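Local coordinates for protein cytochrome c, 1 heme-binding site (Geobacter sulfurreducens, PDB 4RLR) that binds a single heme and acts as a low-potential electron-transfer cytochrome, essential for accepting electrons from an electrode, at residues 64-69 against 100-105; 27-32 against 54-59. All blocks are in the same frame, centred on the assembly; numbering follows the deposited sequence.

How the contacts relate
The centres of the two contacts lie about 15 Å apart, and both contacts touch the same heme. They follow in series along the chain: contact 2 sets the start of helix 29-34 against residues around the end of helix 51-55, and closes before contact 1 pairs helix 65-70 with helix 92-106. Helices 51-55 and 65-70 are consecutive, and here the contacts meet: G64 N lies 2.8 Å from T58 O and L66 N 3.0 Å from Y57 O, both probable hydrogen bonds. W105 of contact 1 also packs on L54. The all-helical fold thus links one propionate-side wall of the heme pocket, through a short connecting segment, to the buried core at the heme edge.

Contact 1. Residues 64-69 against 100-105. With HEM (protoporphyrin IX containing Fe), chain B.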
ATOM      1  N   GLY A  64      -3.307   2.117   8.193  1.00 22.68           N
ATOM      2  CA  GLY A  64      -2.315   3.098   7.799  1.00 23.15           C
ATOM      3  C   GLY A  64      -1.034   2.632   7.100  1.00 24.30           C
ATOM      4  O   GLY A  64      -0.246   3.478   6.673  1.00 21.43           O
ATOM      5  N   ALA A  65      -0.796   1.328   6.958  1.00 24.78           N
ATOM      6  CA  ALA A  65       0.509   0.871   6.439  1.00 21.88           C
ATOM      7  C   ALA A  65       0.800   1.314   5.000  1.00 23.58           C
ATOM      8  O   ALA A  65       1.916   1.750   4.686  1.00 21.18           O
ATOM      9  CB  ALA A  65       0.652  -0.659   6.559  1.00 24.78           C
ATOM     10  N   LEU A  66      -0.196   1.210   4.128  1.00 22.48           N
ATOM     11  CA  LEU A  66      -0.008   1.607   2.743  1.00 20.17           C
ATOM     12  C   LEU A  66       0.272   3.097   2.676  1.00 22.74           C
ATOM     13  O   LEU A  66       1.102   3.557   1.864  1.00 23.53           O
ATOM     14  CB  LEU A  66      -1.260   1.277   1.945  1.00 23.23           C
ATOM     15  CG  LEU A  66      -1.256   1.622   0.471  1.00 20.19           C
ATOM     16  CD1 LEU A  66      -0.186   0.831  -0.236  1.00 21.58           C
ATOM     17  CD2 LEU A  66      -2.617   1.346  -0.115  1.00 19.44           C
ATOM     18  N   MET A  67      -0.424   3.849   3.529  1.00 22.11           N
ATOM     19  CA  MET A  67      -0.235   5.297   3.602  1.00 23.45           C
ATOM     20  C   MET A  67       1.169   5.632   4.121  1.00 22.35           C
ATOM     21  O   MET A  67       1.878   6.453   3.519  1.00 25.27           O
ATOM     22  CB  MET A  67      -1.347   5.964   4.428  1.00 23.37           C
ATOM     23  CG  MET A  67      -2.761   5.793   3.839  1.00 24.64           C
ATOM     24  SD  MET A  67      -3.468   4.112   4.110  1.00 24.69           S
ATOM     25  CE  MET A  67      -4.825   4.461   5.234  1.00 23.18           C
ATOM     26  N   ARG A  68       1.603   4.957   5.184  1.00 19.49           N
ATOM     27  CA  ARG A  68       2.954   5.145   5.713  1.00 22.79           C
ATOM     28  C   ARG A  68       4.054   4.795   4.698  1.00 23.57           C
ATOM     29  O   ARG A  68       5.047   5.507   4.592  1.00 24.09           O
ATOM     30  CB  ARG A  68       3.166   4.329   6.974  1.00 23.95           C
ATOM     31  CG  ARG A  68       2.344   4.815   8.179  1.00 24.56           C
ATOM     32  CD  ARG A  68       2.875   4.208   9.437  1.00 25.56           C
ATOM     33  NE  ARG A  68       2.535   2.800   9.536  1.00 26.68           N
ATOM     34  CZ  ARG A  68       1.324   2.338   9.826  1.00 27.28           C
ATOM     35  NH1 ARG A  68       0.314   3.187  10.041  1.00 29.25           N
ATOM     36  NH2 ARG A  68       1.121   1.029   9.893  1.00 25.54           N
ATOM     37  N   ARG A  69       3.893   3.698   3.965  1.00 19.79           N
ATOM     38  CA  ARG A  69       4.993   3.219   3.155  1.00 21.96           C
ATOM     39  C   ARG A  69       5.067   4.005   1.850  1.00 23.84           C
ATOM     40  O   ARG A  69       6.169   4.201   1.309  1.00 20.81           O
ATOM     41  CB  ARG A  69       4.893   1.725   2.898  1.00 23.87           C
ATOM     42  CG  ARG A  69       4.986   0.834   4.150  1.00 23.38           C
ATOM     43  CD  ARG A  69       6.030   1.313   5.168  1.00 23.28           C
ATOM     44  NE  ARG A  69       6.244   0.340   6.246  1.00 19.27           N
ATOM     45  CZ  ARG A  69       6.974  -0.764   6.127  1.00 20.17           C
ATOM     46  NH1 ARG A  69       7.561  -1.078   4.969  1.00 23.07           N
ATOM     47  NH2 ARG A  69       7.111  -1.583   7.156  1.00 22.15           N
ATOM     48  N   ALA A 100      -0.468  10.364  -6.240  1.00 25.53           N
ATOM     49  CA  ALA A 100      -1.689  11.137  -6.215  1.00 25.42           C
ATOM     50  C   ALA A 100      -2.888  10.222  -6.484  1.00 26.48           C
ATOM     51  O   ALA A 100      -3.952  10.444  -5.934  1.00 24.22           O
ATOM     52  CB  ALA A 100      -1.621  12.301  -7.216  1.00 27.71           C
ATOM     53  N   VAL A 101      -2.682   9.181  -7.294  1.00 24.99           N
ATOM     54  CA  VAL A 101      -3.714   8.191  -7.587  1.00 23.66           C
ATOM     55  C   VAL A 101      -4.020   7.361  -6.337  1.00 24.31           C
ATOM     56  O   VAL A 101      -5.191   7.101  -6.029  1.00 26.13           O
ATOM     57  CB  VAL A 101      -3.288   7.280  -8.768  1.00 26.26           C
ATOM     58  CG1 VAL A 101      -4.342   6.237  -9.097  1.00 24.41           C
ATOM     59  CG2 VAL A 101      -2.967   8.116 -10.034  1.00 28.14           C
ATOM     60  N   PHE A 102      -2.992   6.969  -5.592  1.00 22.01           N
ATOM     61  CA  PHE A 102      -3.228   6.222  -4.359  1.00 24.92           C
ATOM     62  C   PHE A 102      -3.947   7.062  -3.294  1.00 22.59           C
ATOM     63  O   PHE A 102      -4.777   6.535  -2.561  1.00 27.33           O
ATOM     64  CB  PHE A 102      -1.930   5.656  -3.770  1.00 24.89           C
ATOM     65  CG  PHE A 102      -1.482   4.359  -4.383  1.00 23.51           C
ATOM     66  CD1 PHE A 102      -0.677   4.358  -5.518  1.00 24.09           C
ATOM     67  CD2 PHE A 102      -1.820   3.151  -3.813  1.00 21.24           C
ATOM     68  CE1 PHE A 102      -0.240   3.176  -6.073  1.00 25.88           C
ATOM     69  CE2 PHE A 102      -1.391   1.957  -4.348  1.00 23.17           C
ATOM     70  CZ  PHE A 102      -0.599   1.965  -5.489  1.00 26.38           C
ATOM     71  N   LYS A 103      -3.646   8.355  -3.192  1.00 25.56           N
ATOM     72  CA  LYS A 103      -4.324   9.186  -2.169  1.00 27.18           C
ATOM     73  C   LYS A 103      -5.819   9.347  -2.490  1.00 27.21           C
ATOM     74  O   LYS A 103      -6.682   9.372  -1.593  1.00 27.17           O
ATOM     75  CB  LYS A 103      -3.662  10.551  -2.017  1.00 28.00           C
ATOM     76  CG  LYS A 103      -2.189  10.507  -1.583  1.00 30.04           C
ATOM     77  CD  LYS A 103      -1.753  11.803  -0.925  1.00 30.76           C
ATOM     78  CE  LYS A 103      -0.392  11.685  -0.241  1.00 33.21           C
ATOM     79  NZ  LYS A 103       0.128  13.024   0.166  1.00 34.33           N
ATOM     80  N   ALA A 104      -6.130   9.447  -3.775  1.00 26.45           N
ATOM     81  CA  ALA A 104      -7.528   9.537  -4.205  1.00 26.57           C
ATOM     82  C   ALA A 104      -8.263   8.250  -3.915  1.00 27.07           C
ATOM     83  O   ALA A 104      -9.426   8.254  -3.531  1.00 30.51           O
ATOM     84  CB  ALA A 104      -7.608   9.843  -5.670  1.00 26.68           C
ATOM     85  N   TRP A 105      -7.591   7.132  -4.107  1.00 26.19           N
ATOM     86  CA  TRP A 105      -8.241   5.854  -3.914  1.00 25.10           C
ATOM     87  C   TRP A 105      -8.506   5.624  -2.430  1.00 24.97           C
ATOM     88  O   TRP A 105      -9.578   5.184  -2.028  1.00 25.46           O
ATOM     89  CB  TRP A 105      -7.355   4.740  -4.469  1.00 24.62           C
ATOM     90  CG  TRP A 105      -7.914   3.373  -4.235  1.00 23.53           C
ATOM     91  CD1 TRP A 105      -9.112   2.903  -4.662  1.00 23.68           C
ATOM     92  CD2 TRP A 105      -7.294   2.303  -3.517  1.00 25.62           C
ATOM     93  NE1 TRP A 105      -9.289   1.601  -4.242  1.00 24.24           N
ATOM     94  CE2 TRP A 105      -8.180   1.205  -3.548  1.00 23.88           C
ATOM     95  CE3 TRP A 105      -6.069   2.159  -2.856  1.00 24.48           C
ATOM     96  CZ2 TRP A 105      -7.882  -0.016  -2.945  1.00 25.57           C
ATOM     97  CZ3 TRP A 105      -5.774   0.943  -2.264  1.00 23.26           C
ATOM     98  CH2 TRP A 105      -6.676  -0.124  -2.311  1.00 24.29           C
TER
HETATM   99  CHA HEM B 201       6.668  -4.047   2.512  1.00 20.02           C
HETATM  100  CHB HEM B 201       3.650  -1.634  -0.388  1.00 16.52           C
HETATM  101  CHC HEM B 201       6.835  -2.333  -3.938  1.00 19.56           C
HETATM  102  CHD HEM B 201       9.524  -5.224  -1.234  1.00 18.80           C
HETATM  103  C1A HEM B 201       5.637  -3.263   2.036  1.00 18.97           C
HETATM  104  C2A HEM B 201       4.607  -2.699   2.864  1.00 17.72           C
HETATM  105  C3A HEM B 201       3.767  -2.030   2.074  1.00 19.71           C
HETATM  106  C4A HEM B 201       4.243  -2.149   0.723  1.00 17.63           C
HETATM  107  CMA HEM B 201       2.495  -1.277   2.486  1.00 20.25           C
HETATM  108  CAA HEM B 201       4.543  -2.866   4.390  1.00 20.91           C
HETATM  109  CBA HEM B 201       3.742  -4.085   4.844  1.00 19.09           C
HETATM  110  CGA HEM B 201       3.639  -4.015   6.360  1.00 22.62           C
HETATM  111  O1A HEM B 201       2.788  -3.285   6.909  1.00 21.30           O
HETATM  112  O2A HEM B 201       4.432  -4.690   7.029  1.00 20.02           O
HETATM  113  C1B HEM B 201       4.263  -1.629  -1.618  1.00 18.17           C
HETATM  114  C2B HEM B 201       3.762  -0.951  -2.769  1.00 16.63           C
HETATM  115  C3B HEM B 201       4.639  -1.129  -3.755  1.00 17.85           C
HETATM  116  C4B HEM B 201       5.723  -1.925  -3.234  1.00 20.09           C
HETATM  117  CMB HEM B 201       2.421  -0.223  -2.742  1.00 17.28           C
HETATM  118  CAB HEM B 201       4.587  -0.587  -5.186  1.00 19.30           C
HETATM  119  CBB HEM B 201       4.322   0.737  -5.333  1.00 19.36           C
HETATM  120  C1C HEM B 201       7.800  -3.202  -3.518  1.00 19.68           C
HETATM  121  C2C HEM B 201       8.870  -3.679  -4.360  1.00 19.79           C
HETATM  122  C3C HEM B 201       9.624  -4.510  -3.621  1.00 20.13           C
HETATM  123  C4C HEM B 201       9.053  -4.520  -2.290  1.00 18.46           C
HETATM  124  CMC HEM B 201       9.000  -3.315  -5.857  1.00 22.76           C
HETATM  125  CAC HEM B 201      10.918  -5.289  -3.996  1.00 21.53           C
HETATM  126  CBC HEM B 201      11.818  -4.779  -4.865  1.00 23.42           C
HETATM  127  C1D HEM B 201       8.970  -5.205   0.014  1.00 18.99           C
HETATM  128  C2D HEM B 201       9.461  -6.003   1.103  1.00 21.22           C
HETATM  129  C3D HEM B 201       8.569  -5.646   2.285  1.00 20.58           C
HETATM  130  C4D HEM B 201       7.640  -4.661   1.774  1.00 18.00           C
HETATM  131  CMD HEM B 201      10.633  -7.015   1.037  1.00 23.50           C
HETATM  132  CAD HEM B 201       8.639  -6.206   3.710  1.00 22.38           C
HETATM  133  CBD HEM B 201       9.798  -5.580   4.476  1.00 21.53           C
HETATM  134  CGD HEM B 201       9.429  -4.152   4.782  1.00 21.33           C
HETATM  135  O1D HEM B 201       8.488  -3.872   5.561  1.00 22.87           O
HETATM  136  O2D HEM B 201      10.096  -3.268   4.227  1.00 23.80           O
HETATM  137  NA  HEM B 201       5.409  -2.889   0.733  1.00 16.00           N
HETATM  138  NB  HEM B 201       5.470  -2.198  -1.922  1.00 17.07           N
HETATM  139  NC  HEM B 201       7.960  -3.715  -2.247  1.00 17.77           N
HETATM  140  ND  HEM B 201       7.904  -4.425   0.437  1.00 20.18           N
HETATM  141 FE   HEM B 201       6.618  -3.300  -0.814  1.00 18.04          FE
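L66 meets F102 and W105 through a single methyl: CD2 lies 3.8 Å from W105 CZ3 and 4.2 Å from F102 CD2. It reaches the indole at its edge, in the ring plane, and the phenyl ring obliquely. With CG anti to the backbone N (chi1 180°), the leucine fork points across the interface, and its other methyl, CD1, rests 3.8 Å from the heme methyl CMB. A branched aliphatic residue suits this place because it can touch cofactor and aromatic side chains at once. All three residues are buried, and W105 has its NE1 satisfied by the T128 carbonyl. The solvent side of helix 92-106 is different: A100 and A104 are exposed small residues turned away from helix 65-70, while K103, at the flank, makes a cation-pi contact with W109.

At the heme end, R69 bends at chi2 (-40°) so that its guanidinium reaches a propionate. NH1 and NH2 donate to HEM O1D at 3.0 and 3.1 Å, while NH1 adds a weak bond to O2D; CAA of the other propionate lies over one guanidinium face. These bonds probably fix the carboxylate's rotation; N83 ND2 also bonds the heme. At A65 the side chain ends at CB, 3.4 Å from HEM O1A, so the helix can come close to the second propionate. An apolar, aromatic-lined core at the porphyrin edge and an arginine at a propionate together make up part of a cytochrome c heme pocket.

Contact 2. Residues 27-32 against 54-59; sequences PEYHAF and LIFYTA. With ZN (zinc ion), chain D; HEM (protoporphyrin IX containing Fe), chain B.
Y29 meets F56 and Y57 with its CB, while its ring runs on to the heme. F56 brings CE1 to 3.8 Å from Y29 CB, whereas Y57 extends its hydroxyl to the same carbon, OH to CB being 3.4 Å. The two tyrosines run obliquely to one another, with Y29 CD1 near the plane of the Y57 ring, at its edge. Within 54-59, F56 CD1 sits 3.4 Å above the centre of the Y57 ring, so the neighbouring aromatics brace each other. Y29 has CG anti to the backbone N (chi1 -178°), which carries its ring toward the propionate, CE1 lying 3.2 Å from HEM O2A; a tyrosine is long enough to span from F56 and Y57 to the cofactor. An alanine here keeps CB for F56 and Y57 but would probably open a gap beside the propionate and leave the H30 imidazole, with Y29 CD2 above the rim of one face, without its aromatic neighbour. That imidazole binds zinc through NE2 at 2.0 Å; a water and one ligand from elsewhere in the structure also bind the metal. Apolar carbon and one hydroxyl meet across the segments, consistent with van der Waals packing, and Y29 and Y57 each touch the heme's A propionate (Y57 CE1 to HEM CBA 3.9 Å).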
ATOM      1  N   PRO A  27       1.917 -15.587   1.397  1.00 19.60           N
ATOM      2  CA  PRO A  27       0.494 -15.546   1.063  1.00 23.12           C
ATOM      3  C   PRO A  27      -0.301 -14.530   1.894  1.00 19.70           C
ATOM      4  O   PRO A  27      -1.349 -14.086   1.452  1.00 20.33           O
ATOM      5  CB  PRO A  27      -0.004 -16.952   1.408  1.00 22.44           C
ATOM      6  CG  PRO A  27       1.204 -17.765   1.684  1.00 26.96           C
ATOM      7  CD  PRO A  27       2.332 -16.880   1.964  1.00 24.77           C
ATOM      8  N   GLU A  28       0.201 -14.187   3.077  1.00 19.24           N
ATOM      9  CA  GLU A  28      -0.494 -13.291   3.983  1.00 17.61           C
ATOM     10  C   GLU A  28       0.568 -12.634   4.852  1.00 20.43           C
ATOM     11  O   GLU A  28       1.660 -13.163   4.970  1.00 16.25           O
ATOM     12  CB  GLU A  28      -1.457 -14.081   4.887  1.00 16.96           C
ATOM     13  CG  GLU A  28      -2.614 -14.812   4.202  1.00 20.83           C
ATOM     14  CD  GLU A  28      -3.640 -13.906   3.493  1.00 17.02           C
ATOM     15  OE1 GLU A  28      -3.728 -12.686   3.794  1.00 17.48           O
ATOM     16  OE2 GLU A  28      -4.371 -14.437   2.615  1.00 18.67           O
ATOM     17  N   TYR A  29       0.224 -11.520   5.493  1.00 19.46           N
ATOM     18  CA  TYR A  29       1.143 -10.800   6.377  1.00 20.44           C
ATOM     19  C   TYR A  29       1.802 -11.692   7.441  1.00 24.95           C
ATOM     20  O   TYR A  29       3.019 -11.694   7.592  1.00 22.07           O
ATOM     21  CB  TYR A  29       0.427  -9.646   7.073  1.00 22.96           C
ATOM     22  CG  TYR A  29       1.389  -8.886   7.927  1.00 27.43           C
ATOM     23  CD1 TYR A  29       2.384  -8.121   7.337  1.00 28.39           C
ATOM     24  CD2 TYR A  29       1.383  -9.005   9.314  1.00 30.13           C
ATOM     25  CE1 TYR A  29       3.326  -7.473   8.092  1.00 30.89           C
ATOM     26  CE2 TYR A  29       2.343  -8.337  10.100  1.00 34.17           C
ATOM     27  CZ  TYR A  29       3.306  -7.574   9.479  1.00 36.41           C
ATOM     28  OH  TYR A  29       4.271  -6.902  10.209  1.00 40.23           O
ATOM     29  N   HIS A  30       1.008 -12.444   8.191  1.00 23.33           N
ATOM     30  CA  HIS A  30       1.581 -13.163   9.323  1.00 23.96           C
ATOM     31  C   HIS A  30       2.410 -14.324   8.831  1.00 26.01           C
ATOM     32  O   HIS A  30       3.364 -14.713   9.496  1.00 25.06           O
ATOM     33  CB  HIS A  30       0.518 -13.562  10.339  1.00 25.45           C
ATOM     34  CG  HIS A  30       0.249 -12.493  11.355  1.00 26.23           C
ATOM     35  ND1 HIS A  30       1.027 -12.334  12.482  1.00 28.68           N
ATOM     36  CD2 HIS A  30      -0.662 -11.494  11.389  1.00 27.50           C
ATOM     37  CE1 HIS A  30       0.591 -11.308  13.180  1.00 27.65           C
ATOM     38  NE2 HIS A  30      -0.433 -10.780  12.539  1.00 31.77           N
ATOM     39  N   ALA A  31       2.097 -14.813   7.631  1.00 21.50           N
ATOM     40  CA  ALA A  31       2.951 -15.796   6.965  1.00 24.18           C
ATOM     41  C   ALA A  31       4.341 -15.225   6.740  1.00 23.81           C
ATOM     42  O   ALA A  31       5.328 -15.901   6.987  1.00 26.61           O
ATOM     43  CB  ALA A  31       2.341 -16.243   5.646  1.00 23.73           C
ATOM     44  N   PHE A  32       4.418 -13.975   6.287  1.00 23.37           N
ATOM     45  CA  PHE A  32       5.703 -13.274   6.164  1.00 23.22           C
ATOM     46  C   PHE A  32       6.382 -13.106   7.546  1.00 24.02           C
ATOM     47  O   PHE A  32       7.519 -13.530   7.742  1.00 25.07           O
ATOM     48  CB  PHE A  32       5.510 -11.901   5.466  1.00 19.23           C
ATOM     49  CG  PHE A  32       6.779 -11.072   5.395  1.00 22.22           C
ATOM     50  CD1 PHE A  32       7.755 -11.352   4.458  1.00 21.61           C
ATOM     51  CD2 PHE A  32       6.996 -10.025   6.284  1.00 24.59           C
ATOM     52  CE1 PHE A  32       8.930 -10.615   4.407  1.00 22.01           C
ATOM     53  CE2 PHE A  32       8.181  -9.277   6.236  1.00 22.50           C
ATOM     54  CZ  PHE A  32       9.140  -9.578   5.288  1.00 23.28           C
ATOM     55  N   LEU A  54      -4.846  -6.080  -0.663  1.00 14.81           N
ATOM     56  CA  LEU A  54      -4.299  -4.723  -0.545  1.00 17.22           C
ATOM     57  C   LEU A  54      -4.981  -3.864   0.528  1.00 20.28           C
ATOM     58  O   LEU A  54      -4.286  -3.191   1.307  1.00 18.69           O
ATOM     59  CB  LEU A  54      -4.335  -4.001  -1.898  1.00 17.87           C
ATOM     60  CG  LEU A  54      -3.633  -2.629  -1.975  1.00 14.80           C
ATOM     61  CD1 LEU A  54      -2.119  -2.651  -1.703  1.00 17.26           C
ATOM     62  CD2 LEU A  54      -3.921  -2.070  -3.340  1.00 20.36           C
ATOM     63  N   ILE A  55      -6.313  -3.898   0.579  1.00 19.10           N
ATOM     64  CA  ILE A  55      -7.050  -3.111   1.583  1.00 18.29           C
ATOM     65  C   ILE A  55      -6.777  -3.516   3.051  1.00 20.75           C
ATOM     66  O   ILE A  55      -7.055  -2.731   3.975  1.00 21.16           O
ATOM     67  CB  ILE A  55      -8.546  -3.075   1.283  1.00 18.28           C
ATOM     68  CG1 ILE A  55      -9.216  -4.419   1.585  1.00 18.20           C
ATOM     69  CG2 ILE A  55      -8.778  -2.625  -0.179  1.00 18.71           C
ATOM     70  CD1 ILE A  55     -10.712  -4.328   1.673  1.00 19.20           C
ATOM     71  N   PHE A  56      -6.200  -4.713   3.244  1.00 19.31           N
ATOM     72  CA  PHE A  56      -5.665  -5.170   4.534  1.00 20.25           C
ATOM     73  C   PHE A  56      -4.770  -4.093   5.181  1.00 21.21           C
ATOM     74  O   PHE A  56      -4.732  -3.928   6.427  1.00 18.47           O
ATOM     75  CB  PHE A  56      -4.888  -6.486   4.307  1.00 19.47           C
ATOM     76  CG  PHE A  56      -4.345  -7.151   5.560  1.00 19.23           C
ATOM     77  CD1 PHE A  56      -3.120  -6.746   6.114  1.00 20.43           C
ATOM     78  CD2 PHE A  56      -5.011  -8.211   6.147  1.00 18.74           C
ATOM     79  CE1 PHE A  56      -2.612  -7.359   7.229  1.00 20.50           C
ATOM     80  CE2 PHE A  56      -4.496  -8.829   7.277  1.00 19.83           C
ATOM     81  CZ  PHE A  56      -3.299  -8.397   7.810  1.00 20.47           C
ATOM     82  N   TYR A  57      -4.084  -3.353   4.313  1.00 18.43           N
ATOM     83  CA  TYR A  57      -3.068  -2.378   4.692  1.00 18.80           C
ATOM     84  C   TYR A  57      -3.588  -0.941   4.692  1.00 20.20           C
ATOM     85  O   TYR A  57      -2.819   0.004   4.763  1.00 21.93           O
ATOM     86  CB  TYR A  57      -1.890  -2.523   3.729  1.00 19.23           C
ATOM     87  CG  TYR A  57      -1.319  -3.913   3.833  1.00 18.24           C
ATOM     88  CD1 TYR A  57      -0.400  -4.224   4.832  1.00 17.47           C
ATOM     89  CD2 TYR A  57      -1.737  -4.942   2.960  1.00 17.65           C
ATOM     90  CE1 TYR A  57       0.118  -5.508   4.952  1.00 20.53           C
ATOM     91  CE2 TYR A  57      -1.224  -6.226   3.076  1.00 18.90           C
ATOM     92  CZ  TYR A  57      -0.316  -6.506   4.080  1.00 20.30           C
ATOM     93  OH  TYR A  57       0.184  -7.761   4.214  1.00 21.55           O
ATOM     94  N   THR A  58      -4.897  -0.775   4.640  1.00 17.86           N
ATOM     95  CA  THR A  58      -5.462   0.557   4.636  1.00 22.30           C
ATOM     96  C   THR A  58      -6.222   0.820   5.933  1.00 21.15           C
ATOM     97  O   THR A  58      -5.650   1.412   6.816  1.00 21.09           O
ATOM     98  CB  THR A  58      -6.275   0.845   3.373  1.00 20.65           C
ATOM     99  OG1 THR A  58      -7.397  -0.028   3.309  1.00 17.68           O
ATOM    100  CG2 THR A  58      -5.390   0.679   2.125  1.00 21.29           C
ATOM    101  N   ALA A  59      -7.479   0.412   6.050  1.00 21.38           N
ATOM    102  CA  ALA A  59      -8.235   0.639   7.290  1.00 22.39           C
ATOM    103  C   ALA A  59      -8.017  -0.422   8.377  1.00 23.97           C
ATOM    104  O   ALA A  59      -7.991  -0.107   9.583  1.00 22.13           O
ATOM    105  CB  ALA A  59      -9.713   0.729   6.977  1.00 24.71           C
TER
HETATM  106 ZN    ZN D 203      -1.246  -9.046  13.103  1.00 42.60          ZN
HETATM  107  CHA HEM B 201       6.668  -4.047   2.512  1.00 20.02           C
HETATM  108  CHB HEM B 201       3.650  -1.634  -0.388  1.00 16.52           C
HETATM  109  CHC HEM B 201       6.835  -2.333  -3.938  1.00 19.56           C
HETATM  110  CHD HEM B 201       9.524  -5.224  -1.234  1.00 18.80           C
HETATM  111  C1A HEM B 201       5.637  -3.263   2.036  1.00 18.97           C
HETATM  112  C2A HEM B 201       4.607  -2.699   2.864  1.00 17.72           C
HETATM  113  C3A HEM B 201       3.767  -2.030   2.074  1.00 19.71           C
HETATM  114  C4A HEM B 201       4.243  -2.149   0.723  1.00 17.63           C
HETATM  115  CMA HEM B 201       2.495  -1.277   2.486  1.00 20.25           C
HETATM  116  CAA HEM B 201       4.543  -2.866   4.390  1.00 20.91           C
HETATM  117  CBA HEM B 201       3.742  -4.085   4.844  1.00 19.09           C
HETATM  118  CGA HEM B 201       3.639  -4.015   6.360  1.00 22.62           C
HETATM  119  O1A HEM B 201       2.788  -3.285   6.909  1.00 21.30           O
HETATM  120  O2A HEM B 201       4.432  -4.690   7.029  1.00 20.02           O
HETATM  121  C1B HEM B 201       4.263  -1.629  -1.618  1.00 18.17           C
HETATM  122  C2B HEM B 201       3.762  -0.951  -2.769  1.00 16.63           C
HETATM  123  C3B HEM B 201       4.639  -1.129  -3.755  1.00 17.85           C
HETATM  124  C4B HEM B 201       5.723  -1.925  -3.234  1.00 20.09           C
HETATM  125  CMB HEM B 201       2.421  -0.223  -2.742  1.00 17.28           C
HETATM  126  CAB HEM B 201       4.587  -0.587  -5.186  1.00 19.30           C
HETATM  127  CBB HEM B 201       4.322   0.737  -5.333  1.00 19.36           C
HETATM  128  C1C HEM B 201       7.800  -3.202  -3.518  1.00 19.68           C
HETATM  129  C2C HEM B 201       8.870  -3.679  -4.360  1.00 19.79           C
HETATM  130  C3C HEM B 201       9.624  -4.510  -3.621  1.00 20.13           C
HETATM  131  C4C HEM B 201       9.053  -4.520  -2.290  1.00 18.46           C
HETATM  132  CMC HEM B 201       9.000  -3.315  -5.857  1.00 22.76           C
HETATM  133  CAC HEM B 201      10.918  -5.289  -3.996  1.00 21.53           C
HETATM  134  CBC HEM B 201      11.818  -4.779  -4.865  1.00 23.42           C
HETATM  135  C1D HEM B 201       8.970  -5.205   0.014  1.00 18.99           C
HETATM  136  C2D HEM B 201       9.461  -6.003   1.103  1.00 21.22           C
HETATM  137  C3D HEM B 201       8.569  -5.646   2.285  1.00 20.58           C
HETATM  138  C4D HEM B 201       7.640  -4.661   1.774  1.00 18.00           C
HETATM  139  CMD HEM B 201      10.633  -7.015   1.037  1.00 23.50           C
HETATM  140  CAD HEM B 201       8.639  -6.206   3.710  1.00 22.38           C
HETATM  141  CBD HEM B 201       9.798  -5.580   4.476  1.00 21.53           C
HETATM  142  CGD HEM B 201       9.429  -4.152   4.782  1.00 21.33           C
HETATM  143  O1D HEM B 201       8.488  -3.872   5.561  1.00 22.87           O
HETATM  144  O2D HEM B 201      10.096  -3.268   4.227  1.00 23.80           O
HETATM  145  NA  HEM B 201       5.409  -2.889   0.733  1.00 16.00           N
HETATM  146  NB  HEM B 201       5.470  -2.198  -1.922  1.00 17.07           N
HETATM  147  NC  HEM B 201       7.960  -3.715  -2.247  1.00 17.77           N
HETATM  148  ND  HEM B 201       7.904  -4.425   0.437  1.00 20.18           N
HETATM  149 FE   HEM B 201       6.618  -3.300  -0.814  1.00 18.04          FE
HETATM  150  O   HOH W   1      -3.048  -9.005  12.104  1.00 31.64           O